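Local coordinates for adhesion and penetration protein autotransporter (PDB 3SYJ) that promotes adherence to and invasion of host cells, mediates bacterial aggregation through self-association of its passenger domain, and is probably a serine protease, at residues N624-K635 with N644-S655; G429-A437 with Q459-D467. All coordinates share one frame; numbering follows the deposited sequence.

Contact 1 (N624-K635 with N644-S655); sequences NRTFKAENFQIK and NVSSIEGNWTVS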
loop_
_atom_site.group_PDB
_atom_site.type_symbol
_atom_site.label_atom_id
_atom_site.label_comp_id
_atom_site.label_asym_id
_atom_site.label_seq_id
_atom_site.Cartn_x
_atom_site.Cartn_y
_atom_site.Cartn_z
ATOM N N ASN A 624 -1.413 27.402 -23.439
ATOM C CA ASN A 624 -1.111 26.199 -22.667
ATOM C C ASN A 624 -1.635 24.927 -23.339
ATOM O O ASN A 624 -2.760 24.905 -23.848
ATOM C CB ASN A 624 -1.666 26.325 -21.248
ATOM C CG ASN A 624 -0.952 27.399 -20.441
ATOM O OD1 ASN A 624 0.261 27.592 -20.567
ATOM N ND2 ASN A 624 -1.704 28.107 -19.610
ATOM N N ARG A 625 -0.818 23.875 -23.336
ATOM C CA ARG A 625 -1.164 22.628 -24.020
ATOM C C ARG A 625 -1.223 21.399 -23.102
ATOM O O ARG A 625 -0.683 21.394 -21.991
ATOM C CB ARG A 625 -0.183 22.351 -25.163
ATOM C CG ARG A 625 -0.079 23.458 -26.201
ATOM C CD ARG A 625 -1.410 23.733 -26.884
ATOM N NE ARG A 625 -1.220 24.267 -28.231
ATOM C CZ ARG A 625 -2.187 24.775 -28.989
ATOM N NH1 ARG A 625 -3.426 24.834 -28.528
ATOM N NH2 ARG A 625 -1.911 25.224 -30.208
ATOM N N THR A 626 -1.885 20.355 -23.583
ATOM C CA THR A 626 -1.938 19.092 -22.870
ATOM C C THR A 626 -1.495 18.000 -23.820
ATOM O O THR A 626 -1.754 18.059 -25.023
ATOM C CB THR A 626 -3.357 18.747 -22.370
ATOM O OG1 THR A 626 -4.247 18.630 -23.487
ATOM C CG2 THR A 626 -3.876 19.803 -21.429
ATOM N N PHE A 627 -0.809 17.010 -23.272
ATOM C CA PHE A 627 -0.393 15.861 -24.049
ATOM C C PHE A 627 -0.757 14.593 -23.301
ATOM O O PHE A 627 -0.653 14.527 -22.075
ATOM C CB PHE A 627 1.107 15.911 -24.320
ATOM C CG PHE A 627 1.515 17.022 -25.239
ATOM C CD1 PHE A 627 1.364 16.894 -26.609
ATOM C CD2 PHE A 627 2.050 18.198 -24.736
ATOM C CE1 PHE A 627 1.748 17.913 -27.463
ATOM C CE2 PHE A 627 2.432 19.221 -25.583
ATOM C CZ PHE A 627 2.282 19.076 -26.947
ATOM N N LYS A 628 -1.201 13.594 -24.049
ATOM C CA LYS A 628 -1.572 12.318 -23.469
ATOM C C LYS A 628 -1.270 11.158 -24.403
ATOM O O LYS A 628 -1.562 11.202 -25.601
ATOM C CB LYS A 628 -3.055 12.298 -23.108
ATOM C CG LYS A 628 -3.507 10.979 -22.509
ATOM C CD LYS A 628 -4.871 11.109 -21.846
ATOM C CE LYS A 628 -5.381 9.745 -21.385
ATOM N NZ LYS A 628 -6.837 9.749 -21.067
ATOM N N ALA A 629 -0.671 10.122 -23.840
ATOM C CA ALA A 629 -0.491 8.872 -24.538
ATOM C C ALA A 629 -0.536 7.776 -23.485
ATOM O O ALA A 629 -0.563 8.064 -22.286
ATOM C CB ALA A 629 0.841 8.859 -25.276
ATOM N N GLU A 630 -0.563 6.524 -23.927
ATOM C CA GLU A 630 -0.433 5.394 -23.011
ATOM C C GLU A 630 1.009 5.297 -22.488
ATOM O O GLU A 630 1.246 5.358 -21.284
ATOM C CB GLU A 630 -0.926 4.095 -23.675
ATOM C CG GLU A 630 -2.446 4.120 -23.947
ATOM C CD GLU A 630 -3.004 2.873 -24.636
ATOM O OE1 GLU A 630 -2.227 2.001 -25.068
ATOM O OE2 GLU A 630 -4.244 2.771 -24.754
ATOM N N ASN A 631 1.971 5.181 -23.394
ATOM C CA ASN A 631 3.367 5.150 -22.985
ATOM C C ASN A 631 4.227 6.098 -23.795
ATOM O O ASN A 631 3.991 6.306 -24.986
ATOM C CB ASN A 631 3.951 3.740 -23.100
ATOM C CG ASN A 631 3.185 2.716 -22.286
ATOM O OD1 ASN A 631 3.529 2.427 -21.135
ATOM N ND2 ASN A 631 2.135 2.160 -22.880
ATOM N N PHE A 632 5.228 6.669 -23.135
ATOM C CA PHE A 632 6.302 7.363 -23.816
ATOM C C PHE A 632 7.540 6.483 -23.707
ATOM O O PHE A 632 8.111 6.323 -22.632
ATOM C CB PHE A 632 6.574 8.723 -23.173
ATOM C CG PHE A 632 5.365 9.609 -23.098
ATOM C CD1 PHE A 632 5.040 10.451 -24.151
ATOM C CD2 PHE A 632 4.556 9.600 -21.971
ATOM C CE1 PHE A 632 3.926 11.263 -24.086
ATOM C CE2 PHE A 632 3.442 10.411 -21.893
ATOM C CZ PHE A 632 3.121 11.246 -22.952
ATOM N N GLN A 633 7.943 5.896 -24.823
ATOM C CA GLN A 633 9.129 5.063 -24.833
ATOM C C GLN A 633 10.258 5.838 -25.477
ATOM O O GLN A 633 10.348 5.928 -26.700
ATOM C CB GLN A 633 8.860 3.765 -25.595
ATOM C CG GLN A 633 7.474 3.211 -25.339
ATOM C CD GLN A 633 7.313 1.777 -25.798
ATOM O OE1 GLN A 633 8.286 1.114 -26.168
ATOM N NE2 GLN A 633 6.075 1.283 -25.769
ATOM N N ILE A 634 11.110 6.418 -24.648
ATOM C CA ILE A 634 12.263 7.142 -25.146
ATOM C C ILE A 634 13.418 6.153 -25.165
ATOM O O ILE A 634 14.106 5.976 -24.163
ATOM C CB ILE A 634 12.583 8.356 -24.249
ATOM C CG1 ILE A 634 11.291 9.086 -23.868
ATOM C CG2 ILE A 634 13.563 9.301 -24.926
ATOM C CD1 ILE A 634 10.398 9.445 -25.052
ATOM N N LYS A 635 13.593 5.484 -26.302
ATOM C CA LYS A 635 14.590 4.425 -26.450
ATOM C C LYS A 635 15.961 4.980 -26.816
ATOM O O LYS A 635 16.944 4.243 -26.877
ATOM C CB LYS A 635 14.154 3.430 -27.526
ATOM C CG LYS A 635 12.824 2.745 -27.256
ATOM C CD LYS A 635 12.530 1.719 -28.336
ATOM C CE LYS A 635 11.252 0.948 -28.049
ATOM N NZ LYS A 635 10.964 -0.016 -29.147
ATOM N N ASN A 644 4.785 26.098 -20.796
ATOM C CA ASN A 644 3.371 26.135 -21.151
ATOM C C ASN A 644 2.798 24.782 -21.579
ATOM O O ASN A 644 2.010 24.684 -22.524
ATOM C CB ASN A 644 3.086 27.233 -22.179
ATOM C CG ASN A 644 3.444 28.621 -21.656
ATOM O OD1 ASN A 644 4.527 29.133 -21.940
ATOM N ND2 ASN A 644 2.544 29.222 -20.867
ATOM N N VAL A 645 3.205 23.740 -20.867
ATOM C CA VAL A 645 2.537 22.456 -20.951
ATOM C C VAL A 645 1.797 22.282 -19.634
ATOM O O VAL A 645 2.415 22.137 -18.576
ATOM C CB VAL A 645 3.524 21.291 -21.142
ATOM C CG1 VAL A 645 2.775 19.970 -21.159
ATOM C CG2 VAL A 645 4.339 21.474 -22.426
ATOM N N SER A 646 0.470 22.332 -19.698
ATOM C CA SER A 646 -0.345 22.235 -18.498
ATOM C C SER A 646 -0.171 20.873 -17.863
ATOM O O SER A 646 -0.044 20.750 -16.647
ATOM C CB SER A 646 -1.817 22.463 -18.831
ATOM O OG SER A 646 -2.052 23.819 -19.143
ATOM N N SER A 647 -0.176 19.845 -18.699
ATOM C CA SER A 647 -0.077 18.483 -18.206
ATOM C C SER A 647 0.395 17.559 -19.304
ATOM O O SER A 647 0.103 17.774 -20.483
ATOM C CB SER A 647 -1.435 18.001 -17.693
ATOM O OG SER A 647 -2.402 18.009 -18.727
ATOM N N ILE A 648 1.143 16.535 -18.915
ATOM C CA ILE A 648 1.436 15.444 -19.825
ATOM C C ILE A 648 1.109 14.145 -19.110
ATOM O O ILE A 648 1.617 13.884 -18.021
ATOM C CB ILE A 648 2.891 15.498 -20.359
ATOM C CG1 ILE A 648 3.084 14.481 -21.485
ATOM C CG2 ILE A 648 3.914 15.343 -19.228
ATOM C CD1 ILE A 648 4.334 14.717 -22.301
ATOM N N GLU A 649 0.224 13.356 -19.717
ATOM C CA GLU A 649 -0.288 12.144 -19.093
ATOM C C GLU A 649 0.148 10.879 -19.829
ATOM O O GLU A 649 0.066 10.800 -21.057
ATOM C CB GLU A 649 -1.821 12.182 -19.006
ATOM C CG GLU A 649 -2.410 10.970 -18.298
ATOM C CD GLU A 649 -3.932 10.944 -18.306
ATOM O OE1 GLU A 649 -4.558 12.022 -18.370
ATOM O OE2 GLU A 649 -4.503 9.834 -18.234
ATOM N N GLY A 650 0.587 9.883 -19.064
ATOM C CA GLY A 650 1.064 8.628 -19.617
ATOM C C GLY A 650 2.304 8.163 -18.877
ATOM O O GLY A 650 2.913 8.939 -18.140
ATOM N N ASN A 651 2.689 6.904 -19.073
ATOM C CA ASN A 651 3.836 6.349 -18.362
ATOM C C ASN A 651 5.096 6.420 -19.207
ATOM O O ASN A 651 5.045 6.230 -20.419
ATOM C CB ASN A 651 3.557 4.909 -17.921
ATOM C CG ASN A 651 2.397 4.816 -16.937
ATOM O OD1 ASN A 651 2.258 5.642 -16.030
ATOM N ND2 ASN A 651 1.556 3.808 -17.118
ATOM N N TRP A 652 6.222 6.691 -18.562
ATOM C CA TRP A 652 7.473 6.925 -19.271
ATOM C C TRP A 652 8.430 5.762 -19.094
ATOM O O TRP A 652 8.600 5.253 -17.990
ATOM C CB TRP A 652 8.135 8.226 -18.782
ATOM C CG TRP A 652 7.421 9.472 -19.249
ATOM C CD1 TRP A 652 6.249 9.987 -18.756
ATOM C CD2 TRP A 652 7.829 10.348 -20.310
ATOM N NE1 TRP A 652 5.907 11.123 -19.449
ATOM C CE2 TRP A 652 6.860 11.367 -20.406
ATOM C CE3 TRP A 652 8.921 10.370 -21.184
ATOM C CZ2 TRP A 652 6.948 12.393 -21.345
ATOM C CZ3 TRP A 652 9.005 11.388 -22.119
ATOM C CH2 TRP A 652 8.025 12.386 -22.191
ATOM N N THR A 653 9.047 5.344 -20.194
ATOM C CA THR A 653 10.151 4.398 -20.149
ATOM C C THR A 653 11.348 4.947 -20.921
ATOM O O THR A 653 11.303 5.094 -22.142
ATOM C CB THR A 653 9.762 3.028 -20.724
ATOM O OG1 THR A 653 8.678 2.484 -19.965
ATOM C CG2 THR A 653 10.948 2.077 -20.654
ATOM N N VAL A 654 12.412 5.259 -20.195
ATOM C CA VAL A 654 13.614 5.805 -20.799
ATOM C C VAL A 654 14.722 4.770 -20.661
ATOM O O VAL A 654 15.015 4.309 -19.556
ATOM C CB VAL A 654 14.021 7.115 -20.110
ATOM C CG1 VAL A 654 15.100 7.827 -20.904
ATOM C CG2 VAL A 654 12.806 8.006 -19.935
ATOM N N SER A 655 15.330 4.395 -21.781
ATOM C CA SER A 655 16.267 3.283 -21.780
ATOM C C SER A 655 17.548 3.615 -22.537
ATOM O O SER A 655 17.717 4.732 -23.025
ATOM C CB SER A 655 15.604 2.031 -22.354
ATOM O OG SER A 655 15.169 2.251 -23.678
HETATM O O HOH W 1 -2.538 15.723 -19.926
HETATM O O HOH W 2 -7.279 12.010 -19.759
HETATM O O HOH W 3 6.065 3.473 -20.466
#
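The phenyl ring of Phe632 lies against the six-membered ring of Trp652 in an offset stack, centroids 4.2 Å apart and planes inclined by 17°. Phe632 CD2 sits over the indole face, displaced toward its rim, and Phe632 CB adds a CH-pi contact to the same face. Ile634 CG1 meets the edge of the indole at CZ3 (3.7 Å), while Phe632 CZ touches Ile648 CG1 (3.6 Å). At the edge of the phenyl ring, near its plane, comes the carbonyl O of Glu649. Gly650 suits the corner of 644-655: its backbone (phi 139°, psi 166°) takes a shape that side chains avoid, and its CA passes close to Ala629 O and the Phe632 ring.

Backbone hydrogen bonds of parallel-strand type join the segments on both sides of the corner, with beta bulges between Arg625 and Thr626 and between Lys628 and Asn631. Asn644 ND2 donates to Asn624 OD1 (2.8 Å) almost straight, the two amides being nearly coplanar. On the outward face, Lys628 and Glu649 run side by side, both extended with CG anti to N. Their salt bridge is long, NZ to OE2 3.7 Å, and a water links Lys628 NZ to Glu649 OE1.

The aromatic and aliphatic side chains face the solenoid interior, where Trp652 meets Phe662 and Phe627 meets Phe589, both edge-to-face. Strand 579-582 flanks 631-634 on one side, and strand 701-709 continues the stack beyond 645-654.

Contact 2 (G429-A437 with Q459-D467); sequences GKVILEQQA and QLNDDKQFD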
loop_
_atom_site.group_PDB
_atom_site.type_symbol
_atom_site.label_atom_id
_atom_site.label_comp_id
_atom_site.label_asym_id
_atom_site.label_seq_id
_atom_site.Cartn_x
_atom_site.Cartn_y
_atom_site.Cartn_z
ATOM N N GLY A 429 -16.456 17.962 -45.552
ATOM C CA GLY A 429 -16.913 16.591 -45.699
ATOM C C GLY A 429 -15.776 15.587 -45.708
ATOM O O GLY A 429 -14.760 15.782 -45.044
ATOM N N LYS A 430 -15.953 14.501 -46.452
ATOM C CA LYS A 430 -14.970 13.425 -46.462
ATOM C C LYS A 430 -14.570 12.996 -47.863
ATOM O O LYS A 430 -15.395 12.900 -48.763
ATOM C CB LYS A 430 -15.477 12.210 -45.689
ATOM C CG LYS A 430 -14.398 11.174 -45.429
ATOM C CD LYS A 430 -14.982 9.787 -45.196
ATOM C CE LYS A 430 -15.702 9.694 -43.866
ATOM N NZ LYS A 430 -16.337 8.353 -43.728
ATOM N N VAL A 431 -13.279 12.754 -48.032
ATOM C CA VAL A 431 -12.749 12.187 -49.254
ATOM C C VAL A 431 -12.087 10.900 -48.823
ATOM O O VAL A 431 -11.212 10.907 -47.952
ATOM C CB VAL A 431 -11.679 13.092 -49.870
ATOM C CG1 VAL A 431 -10.859 12.330 -50.897
ATOM C CG2 VAL A 431 -12.315 14.343 -50.478
ATOM N N ILE A 432 -12.528 9.791 -49.406
ATOM C CA ILE A 432 -11.906 8.494 -49.170
ATOM C C ILE A 432 -10.985 8.191 -50.342
ATOM O O ILE A 432 -11.396 8.286 -51.497
ATOM C CB ILE A 432 -12.966 7.379 -49.051
ATOM C CG1 ILE A 432 -13.921 7.673 -47.889
ATOM C CG2 ILE A 432 -12.300 6.037 -48.874
ATOM C CD1 ILE A 432 -15.100 6.714 -47.801
ATOM N N LEU A 433 -9.737 7.848 -50.046
ATOM C CA LEU A 433 -8.769 7.533 -51.088
ATOM C C LEU A 433 -8.689 6.038 -51.321
ATOM O O LEU A 433 -8.247 5.290 -50.449
ATOM C CB LEU A 433 -7.382 8.046 -50.712
ATOM C CG LEU A 433 -7.285 9.535 -50.384
ATOM C CD1 LEU A 433 -5.855 9.880 -49.998
ATOM C CD2 LEU A 433 -7.756 10.358 -51.582
ATOM N N GLU A 434 -9.115 5.609 -52.505
ATOM C CA GLU A 434 -8.948 4.220 -52.913
ATOM C C GLU A 434 -8.676 4.079 -54.413
ATOM O O GLU A 434 -9.341 3.296 -55.089
ATOM C CB GLU A 434 -10.175 3.379 -52.511
ATOM C CG GLU A 434 -9.830 1.915 -52.220
ATOM C CD GLU A 434 -11.038 1.039 -51.934
ATOM O OE1 GLU A 434 -12.149 1.573 -51.741
ATOM O OE2 GLU A 434 -10.868 -0.198 -51.903
ATOM N N GLN A 435 -7.709 4.833 -54.938
ATOM C CA GLN A 435 -7.317 4.672 -56.336
ATOM C C GLN A 435 -6.943 3.230 -56.574
ATOM O O GLN A 435 -6.309 2.607 -55.720
ATOM C CB GLN A 435 -6.094 5.519 -56.689
ATOM C CG GLN A 435 -6.385 6.939 -57.056
ATOM C CD GLN A 435 -6.937 7.108 -58.448
ATOM O OE1 GLN A 435 -6.238 6.950 -59.452
ATOM N NE2 GLN A 435 -8.193 7.469 -58.515
ATOM N N GLN A 436 -7.316 2.720 -57.745
ATOM C CA GLN A 436 -6.913 1.390 -58.190
ATOM C C GLN A 436 -5.693 1.481 -59.095
ATOM O O GLN A 436 -5.584 2.398 -59.908
ATOM C CB GLN A 436 -8.033 0.738 -58.992
ATOM C CG GLN A 436 -9.436 1.011 -58.497
ATOM C CD GLN A 436 -9.805 0.178 -57.291
ATOM O OE1 GLN A 436 -9.309 0.406 -56.187
ATOM N NE2 GLN A 436 -10.695 -0.789 -57.493
ATOM N N ALA A 437 -4.790 0.513 -58.976
ATOM C CA ALA A 437 -3.653 0.411 -59.886
ATOM C C ALA A 437 -4.145 0.240 -61.319
ATOM O O ALA A 437 -5.192 -0.350 -61.548
ATOM C CB ALA A 437 -2.767 -0.761 -59.493
ATOM N N GLN A 459 -9.755 10.116 -45.610
ATOM C CA GLN A 459 -9.750 8.769 -45.046
ATOM C C GLN A 459 -9.030 7.813 -46.000
ATOM O O GLN A 459 -9.296 7.807 -47.205
ATOM C CB GLN A 459 -11.189 8.301 -44.801
ATOM C CG GLN A 459 -11.352 6.836 -44.415
ATOM C CD GLN A 459 -12.816 6.441 -44.319
ATOM O OE1 GLN A 459 -13.616 7.134 -43.696
ATOM N NE2 GLN A 459 -13.175 5.323 -44.946
ATOM N N LEU A 460 -8.113 7.019 -45.460
ATOM C CA LEU A 460 -7.320 6.105 -46.276
ATOM C C LEU A 460 -7.967 4.724 -46.337
ATOM O O LEU A 460 -8.159 4.072 -45.309
ATOM C CB LEU A 460 -5.897 5.981 -45.715
ATOM C CG LEU A 460 -5.131 7.278 -45.442
ATOM C CD1 LEU A 460 -3.680 6.987 -45.043
ATOM C CD2 LEU A 460 -5.183 8.187 -46.657
ATOM N N ASN A 461 -8.294 4.279 -47.545
ATOM C CA ASN A 461 -8.805 2.928 -47.730
ATOM C C ASN A 461 -7.822 2.026 -48.461
ATOM O O ASN A 461 -8.200 0.974 -48.957
ATOM C CB ASN A 461 -10.153 2.945 -48.453
ATOM C CG ASN A 461 -11.322 3.118 -47.500
ATOM O OD1 ASN A 461 -12.443 2.728 -47.808
ATOM N ND2 ASN A 461 -11.059 3.695 -46.332
ATOM N N ASP A 462 -6.559 2.438 -48.512
ATOM C CA ASP A 462 -5.521 1.657 -49.182
ATOM C C ASP A 462 -4.148 2.250 -48.900
ATOM O O ASP A 462 -4.037 3.368 -48.382
ATOM C CB ASP A 462 -5.781 1.606 -50.692
ATOM C CG ASP A 462 -4.932 0.552 -51.411
ATOM O OD1 ASP A 462 -4.293 -0.292 -50.743
ATOM O OD2 ASP A 462 -4.906 0.570 -52.660
ATOM N N ASP A 463 -3.100 1.499 -49.228
ATOM C CA ASP A 463 -1.738 1.991 -49.078
ATOM C C ASP A 463 -1.260 2.659 -50.362
ATOM O O ASP A 463 -1.881 2.525 -51.419
ATOM C CB ASP A 463 -0.780 0.867 -48.693
ATOM C CG ASP A 463 -1.178 0.177 -47.407
ATOM O OD1 ASP A 463 -1.494 0.875 -46.421
ATOM O OD2 ASP A 463 -1.175 -1.070 -47.375
ATOM N N LYS A 464 -0.160 3.396 -50.244
ATOM C CA LYS A 464 0.492 4.016 -51.382
ATOM C C LYS A 464 -0.472 4.791 -52.265
ATOM O O LYS A 464 -0.527 4.565 -53.468
ATOM C CB LYS A 464 1.201 2.949 -52.208
ATOM C CG LYS A 464 2.169 2.125 -51.407
ATOM C CD LYS A 464 3.217 1.518 -52.312
ATOM C CE LYS A 464 4.517 1.284 -51.559
ATOM N NZ LYS A 464 5.706 1.511 -52.442
ATOM N N GLN A 465 -1.217 5.716 -51.670
ATOM C CA GLN A 465 -2.223 6.484 -52.402
ATOM C C GLN A 465 -1.697 7.842 -52.822
ATOM O O GLN A 465 -2.232 8.481 -53.734
ATOM C CB GLN A 465 -3.482 6.660 -51.552
ATOM C CG GLN A 465 -4.297 5.397 -51.400
ATOM C CD GLN A 465 -5.016 5.024 -52.678
ATOM O OE1 GLN A 465 -4.934 3.881 -53.154
ATOM N NE2 GLN A 465 -5.724 5.987 -53.251
ATOM N N PHE A 466 -0.654 8.285 -52.135
ATOM C CA PHE A 466 -0.071 9.584 -52.398
ATOM C C PHE A 466 1.305 9.652 -51.770
ATOM O O PHE A 466 1.646 8.854 -50.900
ATOM C CB PHE A 466 -0.941 10.696 -51.810
ATOM C CG PHE A 466 -1.089 10.613 -50.319
ATOM C CD1 PHE A 466 -0.197 11.269 -49.478
ATOM C CD2 PHE A 466 -2.108 9.868 -49.752
ATOM C CE1 PHE A 466 -0.325 11.189 -48.097
ATOM C CE2 PHE A 466 -2.239 9.782 -48.378
ATOM C CZ PHE A 466 -1.346 10.451 -47.550
ATOM N N ASP A 467 2.079 10.630 -52.215
ATOM C CA ASP A 467 3.409 10.888 -51.697
ATOM C C ASP A 467 3.246 11.738 -50.433
ATOM O O ASP A 467 2.694 12.828 -50.483
ATOM C CB ASP A 467 4.218 11.614 -52.785
ATOM C CG ASP A 467 5.637 11.964 -52.355
ATOM O OD1 ASP A 467 6.017 11.700 -51.187
ATOM O OD2 ASP A 467 6.375 12.511 -53.207
HETATM O O HOH W 4 -6.304 0.402 -54.731
#
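Lys430 and Gln459 meet through their side chains: the ammonium NZ donates to the amide OE1 at 3.0 Å, tilted from the carbonyl plane. The lysine chain is bent at chi3 (-71°), which brings its CE as well as NZ beside OE1; a lysine can lay its methylenes along the outer face and still bring its charge to the amide oxygen. Three backbone hydrogen bonds follow in parallel register. Gln459 N reaches Val431 O at 2.9 Å with a nearly straight N-H, Leu433 N reaches Gln459 O equally closely, and Asn461 N closes the series on Leu433 O at 3.1 Å. The N-H and the carbonyl of Gln459 are thus both taken up by the same neighbour, between Val431 and Leu433, as in any parallel bridge.

After Leu460 the chain leaves the strand. Here Gln465 folds back toward the other segment, its side chain bent at chi2, and its amide lies beside the backbone of Gln435. The carboxylate of Asp462 has its salt-bridge partner in Lys443.

Packing divides between the two faces of the strands. On the more exposed one, Ile432 lies alongside Gln459, its CD1 3.7 Å from NE2, and its CG2 branch rests against the amide carbon CG of Asn461. On the buried one, Leu433 points inward beside Leu460, their CD1 and CD2 methyls 3.8 Å apart. The same Leu433 CD1 meets Phe466 CD2 at 3.8 Å, the side chains crossing at about a right angle, and Ile449 lies against both Leu433 and Phe466. Leucine and phenylalanine fill this inner side; the outer one is mixed, Ile432 lying among Lys430, Gln459 and Asn461. Parallel strands from successive turns, with like residues such as Leu433 and Leu460 stacked inside, are characteristic of a parallel beta-helix, here the right-handed one known from autotransporter passenger domains.

In the fold
Contact 2 comes first along the chain and closes before contact 1 opens; both belong to the beta-helix that follows the N-terminal protease region of the passenger domain. Their centres lie about 31 Å apart and their nearest atoms about 20 Å. A succession of parallel strand pairings, from 430-433 with 455-460 through 478-481, 499-502, 542-543 and 567-575 to 622-629 with 645-654, connects the two along the solenoid. Each contact joins neighbouring turns, contact 2 nearer the start of the solenoid and contact 1 further along. Repeating this pairing builds the elongated passenger domain displayed at the bacterial surface. Both contacts lie away from Ser218, the probable catalytic serine of the same domain.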